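Local coordinates for isomerase (Escherichia coli, PDB 5VHU) that probably interconverts ribulose 5-phosphate and arabinose 5-phosphate, acting as a homotetrameric sugar isomerase of the GutQ/KpsF subfamily, at the interface of chains A and B and the interface of chains A and C. Coordinates in Å, arbitrary orientation; residue numbers count along the deposited sequence, not the author numbering. Chains: chain A/B/C, Isomerase.

Contact 1: the interface of chains A and B. Residues chain A 51, 76, 78, 105; chain B 51, 76, 78, 105.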
loop_
_atom_site.group_PDB
_atom_site.type_symbol
_atom_site.label_atom_id
_atom_site.label_comp_id
_atom_site.label_asym_id
_atom_site.label_seq_id
_atom_site.Cartn_x
_atom_site.Cartn_y
_atom_site.Cartn_z
ATOM N N VAL A 51 1.560 12.117 2.404
ATOM C CA VAL A 51 2.654 11.431 1.693
ATOM C C VAL A 51 3.812 11.284 2.665
ATOM O O VAL A 51 3.800 11.893 3.756
ATOM C CB VAL A 51 3.162 12.230 0.442
ATOM C CG1 VAL A 51 2.043 12.375 -0.626
ATOM C CG2 VAL A 51 3.787 13.575 0.866
ATOM N N HIS A 76 -3.418 8.414 -0.888
ATOM C CA HIS A 76 -2.064 8.962 -0.957
ATOM C C HIS A 76 -2.033 10.287 -1.761
ATOM O O HIS A 76 -2.739 10.414 -2.795
ATOM C CB HIS A 76 -1.172 7.919 -1.651
ATOM C CG HIS A 76 0.277 8.307 -1.660
ATOM N ND1 HIS A 76 0.841 9.123 -2.636
ATOM C CD2 HIS A 76 1.295 7.957 -0.830
ATOM C CE1 HIS A 76 2.142 9.289 -2.361
ATOM N NE2 HIS A 76 2.427 8.596 -1.267
ATOM N N THR A 78 0.043 11.892 -3.717
ATOM C CA THR A 78 0.397 11.781 -5.157
ATOM C C THR A 78 -0.678 11.075 -5.952
ATOM O O THR A 78 -1.080 11.543 -7.043
ATOM C CB THR A 78 1.754 11.062 -5.328
ATOM O OG1 THR A 78 2.737 11.945 -4.790
ATOM C CG2 THR A 78 2.105 10.804 -6.823
ATOM N N GLU A 105 3.407 17.997 -2.652
ATOM C CA GLU A 105 2.338 17.035 -3.091
ATOM C C GLU A 105 1.015 17.324 -2.438
ATOM O O GLU A 105 -0.032 17.153 -3.085
ATOM C CB GLU A 105 2.726 15.586 -2.768
ATOM C CG GLU A 105 4.010 15.112 -3.482
ATOM C CD GLU A 105 5.310 15.378 -2.734
ATOM O OE1 GLU A 105 5.371 16.290 -1.846
ATOM O OE2 GLU A 105 6.336 14.700 -3.055
ATOM N N VAL B 51 4.501 5.477 -10.236
ATOM C CA VAL B 51 3.411 6.174 -9.530
ATOM C C VAL B 51 2.159 6.047 -10.380
ATOM O O VAL B 51 2.233 5.619 -11.551
ATOM C CB VAL B 51 3.704 7.701 -9.314
ATOM C CG1 VAL B 51 4.946 7.912 -8.404
ATOM C CG2 VAL B 51 3.797 8.439 -10.665
ATOM N N HIS B 76 7.411 3.178 -4.272
ATOM C CA HIS B 76 6.603 4.216 -4.909
ATOM C C HIS B 76 7.459 5.464 -5.250
ATOM O O HIS B 76 8.345 5.859 -4.449
ATOM C CB HIS B 76 5.489 4.611 -3.926
ATOM C CG HIS B 76 4.506 5.577 -4.520
ATOM N ND1 HIS B 76 4.698 6.955 -4.521
ATOM C CD2 HIS B 76 3.295 5.367 -5.101
ATOM C CE1 HIS B 76 3.655 7.536 -5.129
ATOM N NE2 HIS B 76 2.803 6.586 -5.492
ATOM N N THR B 78 7.052 8.705 -5.451
ATOM C CA THR B 78 7.040 9.806 -4.453
ATOM C C THR B 78 7.737 9.416 -3.169
ATOM O O THR B 78 8.565 10.185 -2.629
ATOM C CB THR B 78 5.590 10.259 -4.163
ATOM O OG1 THR B 78 5.122 10.867 -5.365
ATOM C CG2 THR B 78 5.516 11.320 -3.026
ATOM N N GLU B 105 7.241 12.913 -11.107
ATOM C CA GLU B 105 7.716 12.151 -9.901
ATOM C C GLU B 105 8.800 11.167 -10.245
ATOM O O GLU B 105 9.720 10.968 -9.433
ATOM C CB GLU B 105 6.565 11.383 -9.237
ATOM C CG GLU B 105 5.431 12.292 -8.717
ATOM C CD GLU B 105 4.330 12.605 -9.722
ATOM O OE1 GLU B 105 4.550 12.509 -10.974
ATOM O OE2 GLU B 105 3.209 13.008 -9.279
HETATM O O HOH W 1 3.234 14.068 -6.848
HETATM O O HOH W 2 6.305 13.620 -5.478
#
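A:Thr78 and B:Thr78 meet on a two-fold axis, their hydroxyls joined by a hydrogen bond of 2.7 Å between A:Thr78 OG1 and B:Thr78 OG1; either hydroxyl could be the donor. The two side chains run antiparallel past one another; A:Thr78 CG2 lies 3.4 Å from B:Thr78 OG1, and the twin pair matches. With chi1 at -68°, OG1 stands beside its own backbone N and faces the axis, while CG2 is carried anti to that N and reaches into the partner chain. There the A:Thr78 methyl comes to the edge of the B:His76 imidazole, in the ring plane, with CG2 4.0 Å from B:His76 CE1. The two imidazoles approach through their CE1 carbons, 3.6 Å apart between A:His76 CE1 and B:His76 CE1, which completes the tight side. Beyond the threonines the contact turns watery. Water 1 bridges A:Thr78 OG1 to the B:Glu105 carboxylate, lying 2.7 Å from B:Glu105 OE2, and water 2 makes the twin bridge from B:Thr78 OG1 to A:Glu105 OE2. Each Glu105 chain, bent at chi2 (89°), thus reaches the opposite hydroxyl through solvent, and its carboxylate also borders the partner's methyl. In the SIS domain, Val51 is the loop residue preceding helix 52-67, His76 ends strand 72-76, Thr78 lies in the first turn of helix 77-84, and Glu105 belongs to the short helix 104-107.

Contact 2: the interface of chains A and C. Residues chain A 59-60, 63-64, 67; chain C 53, 56, 154.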
loop_
_atom_site.group_PDB
_atom_site.type_symbol
_atom_site.label_atom_id
_atom_site.label_comp_id
_atom_site.label_asym_id
_atom_site.label_seq_id
_atom_site.Cartn_x
_atom_site.Cartn_y
_atom_site.Cartn_z
ATOM N N ARG A 59 -2.424 6.591 7.014
ATOM C CA ARG A 59 -2.992 5.266 6.770
ATOM C C ARG A 59 -3.433 4.557 8.073
ATOM O O ARG A 59 -4.516 3.948 8.118
ATOM C CB ARG A 59 -2.025 4.433 5.953
ATOM C CG ARG A 59 -2.346 2.951 5.961
ATOM C CD ARG A 59 -1.198 2.208 5.222
ATOM N NE ARG A 59 -1.024 2.739 3.873
ATOM C CZ ARG A 59 -1.815 2.397 2.849
ATOM N NH1 ARG A 59 -2.848 1.551 3.046
ATOM N NH2 ARG A 59 -1.622 2.921 1.645
ATOM N N LYS A 60 -2.586 4.647 9.128
ATOM C CA LYS A 60 -2.906 4.045 10.425
ATOM C C LYS A 60 -4.166 4.748 10.989
ATOM O O LYS A 60 -5.121 4.058 11.454
ATOM C CB LYS A 60 -1.727 4.204 11.412
ATOM C CG LYS A 60 -1.823 3.218 12.609
ATOM C CD LYS A 60 -2.768 3.717 13.743
ATOM C CE LYS A 60 -2.614 2.906 15.044
ATOM N NZ LYS A 60 -3.670 3.326 16.073
ATOM N N ALA A 63 -7.407 3.693 9.355
ATOM C CA ALA A 63 -7.764 2.316 9.810
ATOM C C ALA A 63 -8.369 2.337 11.247
ATOM O O ALA A 63 -9.405 1.701 11.509
ATOM C CB ALA A 63 -6.540 1.387 9.736
ATOM N N THR A 64 -7.738 3.099 12.126
ATOM C CA THR A 64 -8.183 3.224 13.505
ATOM C C THR A 64 -9.566 3.894 13.586
ATOM O O THR A 64 -10.476 3.407 14.319
ATOM C CB THR A 64 -7.098 3.915 14.340
ATOM O OG1 THR A 64 -6.051 2.922 14.524
ATOM C CG2 THR A 64 -7.640 4.254 15.768
ATOM N N SER A 67 -12.144 1.232 12.328
ATOM C CA SER A 67 -12.263 0.045 13.196
ATOM C C SER A 67 -13.005 0.406 14.476
ATOM O O SER A 67 -13.485 -0.497 15.191
ATOM C CB SER A 67 -10.899 -0.521 13.537
ATOM O OG SER A 67 -10.173 0.408 14.297
ATOM N N LYS C 53 -2.817 -3.256 12.414
ATOM C CA LYS C 53 -2.209 -1.966 12.842
ATOM C C LYS C 53 -0.709 -2.075 13.005
ATOM O O LYS C 53 0.012 -1.157 12.600
ATOM C CB LYS C 53 -2.831 -1.462 14.141
ATOM C CG LYS C 53 -4.331 -1.228 14.071
ATOM C CD LYS C 53 -4.842 -0.508 12.841
ATOM C CE LYS C 53 -6.380 -0.407 12.914
ATOM N NZ LYS C 53 -6.917 -1.748 12.426
ATOM N N ILE C 56 0.932 -1.605 9.689
ATOM C CA ILE C 56 1.124 -0.181 9.250
ATOM C C ILE C 56 2.286 0.454 9.977
ATOM O O ILE C 56 3.103 1.122 9.332
ATOM C CB ILE C 56 -0.152 0.627 9.434
ATOM C CG1 ILE C 56 -1.281 -0.050 8.644
ATOM C CG2 ILE C 56 0.064 2.079 8.918
ATOM C CD1 ILE C 56 -2.676 0.534 8.966
ATOM N N PRO C 154 -5.834 -1.203 19.003
ATOM C CA PRO C 154 -4.394 -0.907 19.092
ATOM C C PRO C 154 -4.144 0.600 19.086
ATOM O O PRO C 154 -4.612 1.322 18.168
ATOM C CB PRO C 154 -3.844 -1.531 17.791
ATOM C CG PRO C 154 -4.727 -2.721 17.578
ATOM C CD PRO C 154 -6.107 -2.320 18.062
HETATM O O HOH W 3 -9.119 -1.058 10.737
HETATM O O HOH W 4 -6.520 0.872 16.276
#
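This is a two-fold helix-against-helix interface of the homotetramer, in which A:Lys60 and A:Ala63 pack on C:Ile56 and C:Lys53 and help hold chain A to chain C. C:Ile56 is wedged against the opposing helix: its CG2 lies 3.7 Å from A:Lys60 CB, and its CD1 reaches the aliphatic A:Arg59 CG at 3.9 Å. Further along, the C:Lys53 chain crosses over A:Ala63, CE resting 3.7 Å from the methyl A:Ala63 CB and equally close to A:Thr64 OG1. A bend at chi4 (-82°) turns its amine aside to water 3, which links C:Lys53 NZ to the backbone A:Ala63 O. The direct polar grip comes from A:Lys60, whose side-chain amine NZ donates to the backbone C:Pro154 O at 3.0 Å, tilted 32° from the carbonyl plane. The same NZ donates to A:Thr64 OG1 at 2.9 Å, which helps fix its position. Water 4 runs alongside, bridging A:Thr64 OG1 to C:Pro154 O, and that carbonyl oxygen is therefore met by both an amine and a water. Helix 52-67 supplies the chain A residues as well as C:Lys53 and C:Ile56, and C:Pro154 lies in the loop leading into helix 156-175.

Contact 3: the interface of chains A and C. Residues chain A 17, 155, 158-159; chain C 60, 162-163, 166.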
loop_
_atom_site.group_PDB
_atom_site.type_symbol
_atom_site.label_atom_id
_atom_site.label_comp_id
_atom_site.label_asym_id
_atom_site.label_seq_id
_atom_site.Cartn_x
_atom_site.Cartn_y
_atom_site.Cartn_z
ATOM N N GLU A 17 10.958 11.640 21.949
ATOM C CA GLU A 17 9.533 11.444 21.478
ATOM C C GLU A 17 8.496 11.651 22.592
ATOM O O GLU A 17 7.511 12.369 22.413
ATOM C CB GLU A 17 9.337 10.084 20.790
ATOM C CG GLU A 17 10.187 10.036 19.528
ATOM C CD GLU A 17 9.704 9.011 18.516
ATOM O OE1 GLU A 17 8.583 8.463 18.653
ATOM O OE2 GLU A 17 10.457 8.770 17.574
ATOM N N SER A 155 9.940 11.684 13.546
ATOM C CA SER A 155 10.071 10.753 14.678
ATOM C C SER A 155 9.191 11.386 15.768
ATOM O O SER A 155 8.056 10.928 15.988
ATOM C CB SER A 155 11.567 10.614 15.108
ATOM O OG SER A 155 12.159 11.924 15.061
ATOM N N SER A 158 5.845 12.470 13.581
ATOM C CA SER A 158 4.942 11.351 13.232
ATOM C C SER A 158 4.326 10.725 14.485
ATOM O O SER A 158 3.128 10.321 14.441
ATOM C CB SER A 158 5.696 10.314 12.334
ATOM O OG SER A 158 7.020 10.116 12.859
ATOM N N THR A 159 5.088 10.606 15.581
ATOM C CA THR A 159 4.515 10.030 16.796
ATOM C C THR A 159 3.455 10.939 17.419
ATOM O O THR A 159 2.436 10.459 17.857
ATOM C CB THR A 159 5.625 9.687 17.803
ATOM O OG1 THR A 159 6.386 8.617 17.225
ATOM C CG2 THR A 159 5.074 9.213 19.177
ATOM N N LYS C 60 5.960 2.031 8.483
ATOM C CA LYS C 60 6.606 3.279 8.893
ATOM C C LYS C 60 8.058 2.955 9.327
ATOM O O LYS C 60 9.019 3.658 8.896
ATOM C CB LYS C 60 5.841 3.938 10.063
ATOM C CG LYS C 60 6.198 5.441 10.230
ATOM C CD LYS C 60 7.514 5.676 11.030
ATOM C CE LYS C 60 7.692 7.144 11.463
ATOM N NZ LYS C 60 9.068 7.357 12.104
ATOM N N LEU C 162 6.067 1.906 17.670
ATOM C CA LEU C 162 6.607 2.972 16.817
ATOM C C LEU C 162 7.770 3.711 17.504
ATOM O O LEU C 162 8.801 3.977 16.882
ATOM C CB LEU C 162 5.514 3.985 16.451
ATOM C CG LEU C 162 5.984 5.197 15.605
ATOM C CD1 LEU C 162 6.548 4.719 14.251
ATOM C CD2 LEU C 162 4.796 6.146 15.416
ATOM N N VAL C 163 7.580 4.043 18.761
ATOM C CA VAL C 163 8.614 4.808 19.496
ATOM C C VAL C 163 9.865 3.951 19.640
ATOM O O VAL C 163 10.984 4.447 19.392
ATOM C CB VAL C 163 8.098 5.286 20.869
ATOM C CG1 VAL C 163 9.233 5.954 21.703
ATOM C CG2 VAL C 163 6.976 6.304 20.649
ATOM N N ASP C 166 11.558 3.576 16.128
ATOM C CA ASP C 166 12.208 4.838 15.719
ATOM C C ASP C 166 13.580 4.971 16.451
ATOM O O ASP C 166 14.603 5.339 15.850
ATOM C CB ASP C 166 11.402 6.047 16.104
ATOM C CG ASP C 166 10.329 6.402 15.141
ATOM O OD1 ASP C 166 10.194 5.764 14.024
ATOM O OD2 ASP C 166 9.581 7.406 15.494
HETATM O O HOH W 5 7.300 8.238 14.540
#
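The carboxylates of A:Glu17 and C:Asp166 meet with their planes 64° apart, oxygen toward oxygen, A:Glu17 OE2 lying 2.6 Å from C:Asp166 OD2. As two carboxylates they could only repel at this distance; a proton on one would make it a hydrogen bond, but none is seen, so the pair is doubtful. Above the A:Glu17 plane, 43° out of it, A:Thr159 OG1 stands 2.6 Å from A:Glu17 OE1. C:Val163 CG2 approaches A:Glu17 OE1 from the opposite face, 3.4 Å away, so the carboxylate lies between a hydroxyl and a methyl. C:Val163 CG2 also meets A:Thr159 CG2. C:Lys60 NZ meets C:Asp166 OD1 on the syn side, somewhat out of the carboxylate plane, in a 2.7 Å salt bridge that probably eases the gathering of negative charge. Its CE carbon packs across the interface on A:Ser158. A:Thr159 OG1, beside its backbone N at chi1 -67°, faces C:Leu162 CD2 and can donate to A:Glu17 OE1 or A:Ser155 O, one at a time. Water 5 ties the chains together: it bonds A:Ser155 O, A:Ser158 OG and A:Thr159 OG1, which could accept from it, and lies 2.6 Å from the carboxylate oxygen C:Asp166 OD2.

Contacts 2 and 3 belong to the same A-C interface, their C-alpha centres about 15 Å apart, while contact 1 lies on the separate A-B interface, about 20 Å from contact 2 and 21 Å from contact 3. Lys60 of helix 52-67 serves both A-C sites: by symmetry each copy reaches the partner's Pro154 while bridging to Asp166 of its own chain. Pro154 and Ser155 are consecutive in the loop before helix 156-175, so by the two-fold symmetry this segment contributes to both sites. Val51, at contact 1, directly precedes helix 52-67, which carries much of contact 2. This fits a homotetramer assembled through two kinds of two-fold interface.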